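Local coordinates for melanin biosynthesis protein TyrA, putative (Shewanella oneidensis, PDB 2IIZ) that binds heme b and acts as a dye-decolorizing peroxidase, a heme enzyme of the DyP family that uses peroxide to oxidise dyes, at the protoporphyrin IX containing Fe site and the interface of chains A and B. Sequence-based numbering; all coordinates share one arbitrary frame. Chains: chain A/B, Melanin biosynthesis protein TyrA, putative.

Contact 1: the protoporphyrin IX containing Fe site. Residues chain A 146, 150-155, 184, 186, 188, 207, 225-226, 229-230, 243, 256, 258, 268, 271-272, 275, 287, 291. With HEM (protoporphyrin IX containing Fe), chain C.
This is the heme pocket of a DyP-type peroxidase, with A:His225 as proximal ligand and the GXXDG motif, which ends in A:Asp152 and A:Gly153, supplying the distal aspartate. NE2 of A:His225 binds HEM FE at 2.1 Å, near square pyramidal with the four pyrrole nitrogens; A:Leu287 CD2 packs on one face of the imidazole and A:Met275 SE (selenomethionine) lies at its edge.

On the opposite, distal face, A:Asp152 has CG anti to the backbone N (chi1 -172°), bringing OD1 to 3.4 Å from HEM C4A. A:Arg243, bent at chi3 (-74°), lays its guanidinium flat over pyrrole ring D. A:Arg243 NH1 is 3.1 Å from A:Asp152 OD1 in a salt bridge, and NH1 and NH2 both grip propionate oxygen HEM O1A, in the guanidinium plane. HEM O1A also accepts from A:Gly153 N at 3.0 Å, so three donors hold it. The positive guanidinium would favour an ionised A:Asp152, the presumed acid-base residue for peroxide, although the nearby propionate works against it.

The phenyl ring of A:Phe258 stacks on HEM pyrrole ring C from the distal side, planes 23° apart. A:Val229 CG2 caps ring D from the proximal side. The second propionate takes A:Asn230 ND2 at HEM O2D, 3.0 Å away.

The heme is almost wholly buried between helix 225-228 on the proximal side and strand 254-262 on the distal side, with helix 266-276 passing along one edge and sending A:Met275 over the proximal face.

Contact 2: the interface of chains A and B. Residues chain A 139-142; chain B 111, 113-114, 117.
The patch is part of a two-fold symmetric interface between two DyP-type peroxidase subunits, and recurs with the chains exchanged; the segment following strand 130-139 of chain A meets the start of helix 112-125 of chain B. The structure alone does not establish whether this dimer is the working form.

Polar contacts centre on the carboxylate of B:Asp113. Its CG sits in the crowded position between the backbone N and the carbonyl carbon (chi1 55°), and B:Asp113 OD2 accepts the main-chain N-H of A:Met142, with A:Met142 N at 3.0 Å. That bond is bent, 138° at the hydrogen, and the donor arrives from above the carboxylate plane. A bridging water joins B:Asp113 OD2 to the main-chain carbonyl A:Met142 O, 2.8 Å from each, so one carboxylate oxygen reads both the N-H and the C=O of this residue.

Within chain B, the salt bridge that holds the carboxylate is a side-on fork from B:Arg111, whose chain bends at chi3. B:Arg111 NE reaches B:Asp113 OD1 at 3.0 Å and B:Arg111 NH2 reaches B:Asp113 OD2 at 2.8 Å, each on a syn lone pair; the NH2 bond is nearly straight. The fork fixes the rotation of the carboxylate and probably keeps it ionised, while B:Ile114 CD1 packs on one face of the guanidinium.

Apolar packing comes from A:Phe141 and A:Met142. The phenyl ring of A:Phe141, CG anti to the backbone N (chi1 -174°), brings its CD1 to 3.9 Å from B:Asp113 CB, ring and carboxylate planes perpendicular. Farther round the rim, A:Phe141 CZ meets the methyl B:Leu117 CD1 at 4.0 Å, the two side chains crossing at about a right angle. A:Met142, a selenomethionine, bends at chi2 and chi3 so that CG lies over a face of the A:Phe141 ring and SE and CE cross B:Arg111 near NH2.

Contact 1: the protoporphyrin IX containing Fe site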
# COMPACT_ATOMS: atom_id res chain seq x y z
N ASP A 146 -8.15 13.78 5.99
CA ASP A 146 -6.91 13.38 6.64
C ASP A 146 -7.35 12.34 7.64
O ASP A 146 -8.54 12.26 7.97
CB ASP A 146 -6.28 14.59 7.35
CG ASP A 146 -5.06 14.23 8.18
OD1 ASP A 146 -3.95 14.12 7.62
OD2 ASP A 146 -5.21 14.06 9.41
N PHE A 150 -10.88 15.02 9.53
CA PHE A 150 -11.20 16.35 8.98
C PHE A 150 -10.84 16.45 7.51
O PHE A 150 -9.82 15.90 7.09
CB PHE A 150 -10.41 17.44 9.72
CG PHE A 150 -10.93 17.73 11.09
CD1 PHE A 150 -10.70 16.85 12.14
CD2 PHE A 150 -11.65 18.90 11.35
CE1 PHE A 150 -11.18 17.11 13.40
CE2 PHE A 150 -12.14 19.16 12.63
CZ PHE A 150 -11.90 18.28 13.65
N VAL A 151 -11.67 17.14 6.72
CA VAL A 151 -11.48 17.27 5.28
C VAL A 151 -10.26 18.11 5.01
O VAL A 151 -10.16 19.22 5.52
CB VAL A 151 -12.72 17.95 4.60
CG1 VAL A 151 -12.49 18.23 3.10
CG2 VAL A 151 -13.98 17.09 4.77
N ASP A 152 -9.33 17.59 4.22
CA ASP A 152 -8.10 18.32 3.85
C ASP A 152 -8.23 18.71 2.38
O ASP A 152 -8.54 17.85 1.54
CB ASP A 152 -6.87 17.43 4.04
CG ASP A 152 -5.54 18.18 3.87
OD1 ASP A 152 -5.43 19.39 4.19
OD2 ASP A 152 -4.57 17.54 3.41
N GLY A 153 -7.99 20.00 2.07
CA GLY A 153 -7.98 20.52 0.68
C GLY A 153 -8.83 21.76 0.39
O GLY A 153 -8.65 22.45 -0.63
N THR A 154 -9.76 22.04 1.29
CA THR A 154 -10.88 22.92 1.01
C THR A 154 -10.47 24.30 0.46
O THR A 154 -11.05 24.75 -0.52
CB THR A 154 -11.71 23.07 2.29
OG1 THR A 154 -12.17 21.76 2.68
CG2 THR A 154 -12.89 24.01 2.07
N GLU A 155 -9.49 24.95 1.08
CA GLU A 155 -9.11 26.32 0.70
C GLU A 155 -7.92 26.39 -0.26
O GLU A 155 -7.33 27.45 -0.45
CB GLU A 155 -8.82 27.15 1.95
CG GLU A 155 -10.07 27.50 2.75
CD GLU A 155 -10.96 28.50 2.02
OE1 GLU A 155 -10.48 29.61 1.69
OE2 GLU A 155 -12.15 28.17 1.79
N GLN A 184 6.96 16.93 3.69
CA GLN A 184 7.11 16.55 5.09
C GLN A 184 6.31 15.28 5.30
O GLN A 184 5.11 15.28 5.07
CB GLN A 184 6.57 17.63 6.03
CG GLN A 184 7.32 18.95 6.01
CD GLN A 184 6.99 19.81 7.23
OE1 GLN A 184 5.99 20.53 7.25
NE2 GLN A 184 7.83 19.71 8.27
N TYR A 186 4.53 13.39 7.78
CA TYR A 186 3.94 13.54 9.12
C TYR A 186 3.37 12.21 9.64
O TYR A 186 2.46 11.63 9.04
CB TYR A 186 2.83 14.60 9.11
CG TYR A 186 3.30 16.06 9.14
CD1 TYR A 186 3.53 16.70 10.33
CD2 TYR A 186 3.49 16.77 7.98
CE1 TYR A 186 3.95 18.04 10.38
CE2 TYR A 186 3.92 18.12 8.00
CZ TYR A 186 4.14 18.74 9.21
OH TYR A 186 4.56 20.06 9.26
N HIS A 188 1.22 10.72 12.42
CA HIS A 188 0.21 11.16 13.36
C HIS A 188 0.25 10.22 14.56
O HIS A 188 0.54 9.02 14.41
CB HIS A 188 -1.20 11.10 12.74
CG HIS A 188 -1.45 12.08 11.64
ND1 HIS A 188 -0.52 13.03 11.26
CD2 HIS A 188 -2.53 12.27 10.85
CE1 HIS A 188 -1.02 13.75 10.27
NE2 HIS A 188 -2.24 13.32 10.00
N ARG A 207 -12.16 24.40 12.14
CA ARG A 207 -13.35 24.08 11.35
C ARG A 207 -14.13 22.97 12.06
O ARG A 207 -13.54 22.22 12.83
CB ARG A 207 -12.94 23.62 9.95
CG ARG A 207 -12.05 24.61 9.22
CD ARG A 207 -11.64 24.10 7.87
NE ARG A 207 -12.73 24.20 6.91
CZ ARG A 207 -12.90 25.20 6.06
NH1 ARG A 207 -12.06 26.23 6.02
NH2 ARG A 207 -13.93 25.18 5.23
N HIS A 225 -4.90 25.45 13.64
CA HIS A 225 -4.16 25.24 12.39
C HIS A 225 -4.43 26.30 11.31
O HIS A 225 -3.49 26.83 10.73
CB HIS A 225 -4.44 23.85 11.79
CG HIS A 225 -3.52 23.48 10.67
ND1 HIS A 225 -2.17 23.76 10.69
CD2 HIS A 225 -3.75 22.85 9.50
CE1 HIS A 225 -1.61 23.32 9.58
NE2 HIS A 225 -2.55 22.76 8.83
N ILE A 226 -5.70 26.61 11.07
CA ILE A 226 -6.14 27.51 9.97
C ILE A 226 -5.88 28.99 10.27
O ILE A 226 -5.78 29.82 9.34
CB ILE A 226 -7.69 27.34 9.72
CG1 ILE A 226 -8.05 25.89 9.47
CG2 ILE A 226 -8.17 28.12 8.54
CD1 ILE A 226 -7.13 25.20 8.56
N VAL A 229 -1.85 29.24 9.61
CA VAL A 229 -1.35 29.09 8.23
C VAL A 229 -2.12 29.91 7.18
O VAL A 229 -1.87 29.76 5.98
CB VAL A 229 -1.38 27.61 7.78
CG1 VAL A 229 -0.55 26.73 8.70
CG2 VAL A 229 -2.81 27.12 7.72
N ASN A 230 -3.05 30.76 7.61
CA ASN A 230 -3.63 31.77 6.73
C ASN A 230 -2.95 33.10 7.04
O ASN A 230 -3.27 33.74 8.04
CB ASN A 230 -5.15 31.91 6.91
CG ASN A 230 -5.76 32.89 5.91
OD1 ASN A 230 -5.57 34.11 6.01
ND2 ASN A 230 -6.51 32.36 4.94
N ARG A 243 -1.36 22.75 -2.11
CA ARG A 243 -0.99 21.50 -1.47
C ARG A 243 -1.49 20.34 -2.28
O ARG A 243 -2.55 20.41 -2.89
CB ARG A 243 -1.60 21.40 -0.10
CG ARG A 243 -1.03 22.34 0.91
CD ARG A 243 -1.99 22.45 2.07
NE ARG A 243 -3.16 23.26 1.70
CZ ARG A 243 -4.39 23.11 2.18
NH1 ARG A 243 -4.67 22.16 3.07
NH2 ARG A 243 -5.34 23.92 1.76
N LEU A 256 0.12 11.96 7.31
CA LEU A 256 -0.04 12.76 6.13
C LEU A 256 1.29 12.93 5.42
O LEU A 256 2.32 13.25 6.03
CB LEU A 256 -0.55 14.18 6.48
CG LEU A 256 -0.99 15.02 5.28
CD1 LEU A 256 -2.27 14.46 4.75
CD2 LEU A 256 -1.16 16.50 5.58
N PHE A 258 2.69 15.38 3.57
CA PHE A 258 2.50 16.76 3.23
C PHE A 258 3.38 17.20 2.08
O PHE A 258 4.61 17.06 2.12
CB PHE A 258 2.77 17.69 4.40
CG PHE A 258 2.51 19.10 4.05
CD1 PHE A 258 1.24 19.62 4.19
CD2 PHE A 258 3.53 19.90 3.56
CE1 PHE A 258 0.98 20.94 3.87
CE2 PHE A 258 3.29 21.23 3.23
CZ PHE A 258 2.00 21.76 3.38
N PHE A 268 5.64 28.48 1.91
CA PHE A 268 5.66 27.33 2.84
C PHE A 268 6.45 27.65 4.12
O PHE A 268 6.04 27.29 5.21
CB PHE A 268 6.27 26.11 2.15
CG PHE A 268 6.72 25.01 3.10
CD1 PHE A 268 5.83 24.06 3.56
CD2 PHE A 268 8.05 24.93 3.52
CE1 PHE A 268 6.25 23.05 4.43
CE2 PHE A 268 8.46 23.93 4.39
CZ PHE A 268 7.56 22.99 4.84
N MSE A 271 4.68 29.91 6.55
CA MSE A 271 3.61 29.12 7.17
C MSE A 271 4.16 28.21 8.25
O MSE A 271 3.61 28.14 9.33
CB MSE A 271 2.85 28.27 6.15
CG MSE A 271 1.82 29.05 5.37
SE MSE A 271 1.30 28.19 3.71
CE MSE A 271 0.08 29.42 3.09
N LEU A 272 5.24 27.51 7.94
CA LEU A 272 5.83 26.57 8.87
C LEU A 272 6.37 27.29 10.12
O LEU A 272 6.19 26.83 11.25
CB LEU A 272 6.94 25.82 8.19
CG LEU A 272 7.56 24.69 8.99
CD1 LEU A 272 6.58 23.54 9.12
CD2 LEU A 272 8.90 24.22 8.34
N MSE A 275 3.58 28.07 12.25
CA MSE A 275 3.11 26.86 12.94
C MSE A 275 3.99 26.48 14.13
O MSE A 275 3.49 26.22 15.22
CB MSE A 275 3.06 25.66 12.00
CG MSE A 275 2.12 25.79 10.82
SE MSE A 275 2.06 24.21 9.76
CE MSE A 275 2.22 22.87 11.02
N LEU A 287 -2.02 21.64 16.55
CA LEU A 287 -2.14 20.41 15.76
C LEU A 287 -0.83 19.66 15.88
O LEU A 287 -0.79 18.42 15.84
CB LEU A 287 -2.44 20.72 14.29
CG LEU A 287 -2.60 19.53 13.33
CD1 LEU A 287 -3.60 18.51 13.84
CD2 LEU A 287 -3.01 19.99 11.92
N THR A 291 1.05 15.13 15.90
CA THR A 291 1.74 14.52 14.78
C THR A 291 3.16 14.99 14.77
O THR A 291 3.44 16.07 15.28
CB THR A 291 1.09 14.88 13.46
OG1 THR A 291 1.64 14.08 12.41
CG2 THR A 291 1.25 16.35 13.15
CHA HEM C . -5.58 23.93 5.92
CHB HEM C . -4.62 19.60 7.79
CHC HEM C . 0.08 20.49 7.62
CHD HEM C . -0.82 24.56 5.25
C1A HEM C . -5.73 22.69 6.48
C2A HEM C . -7.00 22.06 6.81
C3A HEM C . -6.71 20.86 7.32
C4A HEM C . -5.28 20.70 7.33
CMA HEM C . -7.69 19.80 7.84
CAA HEM C . -8.39 22.70 6.58
CBA HEM C . -8.97 22.34 5.20
CGA HEM C . -8.34 23.17 4.11
O1A HEM C . -7.51 22.63 3.31
O2A HEM C . -8.65 24.39 4.01
C1B HEM C . -3.27 19.48 7.92
C2B HEM C . -2.59 18.34 8.49
C3B HEM C . -1.28 18.59 8.44
C4B HEM C . -1.11 19.89 7.83
CMB HEM C . -3.33 17.09 9.04
CAB HEM C . -0.09 17.73 8.91
CBB HEM C . -0.19 16.95 9.98
C1C HEM C . 0.23 21.68 6.98
C2C HEM C . 1.50 22.33 6.77
C3C HEM C . 1.26 23.47 6.11
C4C HEM C . -0.17 23.55 5.89
CMC HEM C . 2.83 21.74 7.26
CAC HEM C . 2.26 24.54 5.64
CBC HEM C . 3.58 24.48 5.85
C1D HEM C . -2.17 24.76 5.19
C2D HEM C . -2.80 25.86 4.49
C3D HEM C . -4.29 25.66 4.70
C4D HEM C . -4.40 24.47 5.51
CMD HEM C . -2.09 26.98 3.71
CAD HEM C . -5.44 26.53 4.19
CBD HEM C . -5.83 27.49 5.31
CGD HEM C . -6.75 28.59 4.83
O1D HEM C . -7.97 28.53 5.16
O2D HEM C . -6.25 29.51 4.13
NA HEM C . -4.70 21.83 6.81
NB HEM C . -2.34 20.41 7.52
NC HEM C . -0.78 22.44 6.44
ND HEM C . -3.14 23.97 5.77
FE HEM C . -2.75 22.23 6.83

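Contact 2: the interface of chains A and B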
# COMPACT_ATOMS: atom_id res chain seq x y z
N PHE A 139 -3.10 7.47 -0.10
CA PHE A 139 -4.46 7.10 -0.45
C PHE A 139 -5.45 8.15 0.02
O PHE A 139 -5.28 8.71 1.10
CB PHE A 139 -4.79 5.75 0.15
CG PHE A 139 -4.72 5.72 1.65
CD1 PHE A 139 -3.51 5.55 2.30
CD2 PHE A 139 -5.87 5.85 2.42
CE1 PHE A 139 -3.43 5.52 3.69
CE2 PHE A 139 -5.81 5.81 3.82
CZ PHE A 139 -4.59 5.64 4.45
N ARG A 140 -6.48 8.40 -0.79
CA ARG A 140 -7.63 9.18 -0.35
C ARG A 140 -8.34 8.47 0.80
O ARG A 140 -8.58 7.27 0.73
CB ARG A 140 -8.63 9.35 -1.49
CG ARG A 140 -9.85 10.19 -1.10
CD ARG A 140 -10.76 10.48 -2.29
NE ARG A 140 -10.15 11.44 -3.21
CZ ARG A 140 -10.69 11.85 -4.36
NH1 ARG A 140 -11.86 11.38 -4.76
NH2 ARG A 140 -10.05 12.73 -5.12
N PHE A 141 -8.65 9.21 1.86
CA PHE A 141 -9.35 8.64 3.00
C PHE A 141 -10.75 9.27 3.05
O PHE A 141 -10.90 10.47 3.22
CB PHE A 141 -8.59 8.90 4.30
CG PHE A 141 -9.19 8.22 5.51
CD1 PHE A 141 -9.19 6.83 5.61
CD2 PHE A 141 -9.75 8.96 6.54
CE1 PHE A 141 -9.73 6.20 6.69
CE2 PHE A 141 -10.29 8.34 7.66
CZ PHE A 141 -10.29 6.95 7.73
N MSE A 142 -11.76 8.43 2.89
CA MSE A 142 -13.17 8.89 2.90
C MSE A 142 -13.39 9.98 1.82
O MSE A 142 -12.87 9.82 0.72
CB MSE A 142 -13.56 9.33 4.32
CG MSE A 142 -13.34 8.24 5.38
SE MSE A 142 -14.14 6.47 4.97
CE MSE A 142 -12.97 5.75 3.97
N ARG B 111 -12.44 -1.10 -1.58
CA ARG B 111 -12.00 0.22 -1.14
C ARG B 111 -10.88 0.01 -0.15
O ARG B 111 -10.98 -0.81 0.77
CB ARG B 111 -13.13 0.99 -0.46
CG ARG B 111 -14.20 1.48 -1.41
CD ARG B 111 -15.24 2.34 -0.75
NE ARG B 111 -14.66 3.51 -0.09
CZ ARG B 111 -15.39 4.54 0.36
NH1 ARG B 111 -16.71 4.55 0.22
NH2 ARG B 111 -14.80 5.57 0.95
N ASP B 113 -9.42 2.58 1.60
CA ASP B 113 -9.54 3.45 2.74
C ASP B 113 -10.28 2.74 3.87
O ASP B 113 -9.96 2.90 5.06
CB ASP B 113 -10.13 4.84 2.36
CG ASP B 113 -11.51 4.79 1.64
OD1 ASP B 113 -12.09 3.69 1.38
OD2 ASP B 113 -12.01 5.91 1.34
N ILE B 114 -11.28 1.95 3.50
CA ILE B 114 -12.06 1.23 4.47
C ILE B 114 -11.26 0.13 5.15
O ILE B 114 -11.47 -0.14 6.32
CB ILE B 114 -13.31 0.65 3.79
CG1 ILE B 114 -14.31 1.78 3.58
CG2 ILE B 114 -13.92 -0.46 4.62
CD1 ILE B 114 -15.46 1.38 2.71
N LEU B 117 -9.00 1.77 7.73
CA LEU B 117 -9.81 2.07 8.91
C LEU B 117 -10.05 0.80 9.74
O LEU B 117 -9.83 0.78 10.96
CB LEU B 117 -11.13 2.69 8.46
CG LEU B 117 -12.18 3.10 9.50
CD1 LEU B 117 -12.95 4.33 9.02
CD2 LEU B 117 -13.18 2.00 9.80
O HOH W 1 -12.06 7.65 -0.86

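The C-alpha centres of contact 1 and contact 2 lie about 18 Å apart, and the two share no residue. Chain A links them directly in sequence: the segment that touches chain B in contact 2 ends at A:Met142, four residues before A:Asp146, the first heme-pocket residue of contact 1. Docking against the neighbour could therefore help to steady the start of the stretch that leads into the GXXDG motif, though the model alone does not show any coupling. By the two-fold symmetry each subunit carries its own heme, and contact 2 lends no residue to the heme pocket of contact 1, whose residues all come from chain A.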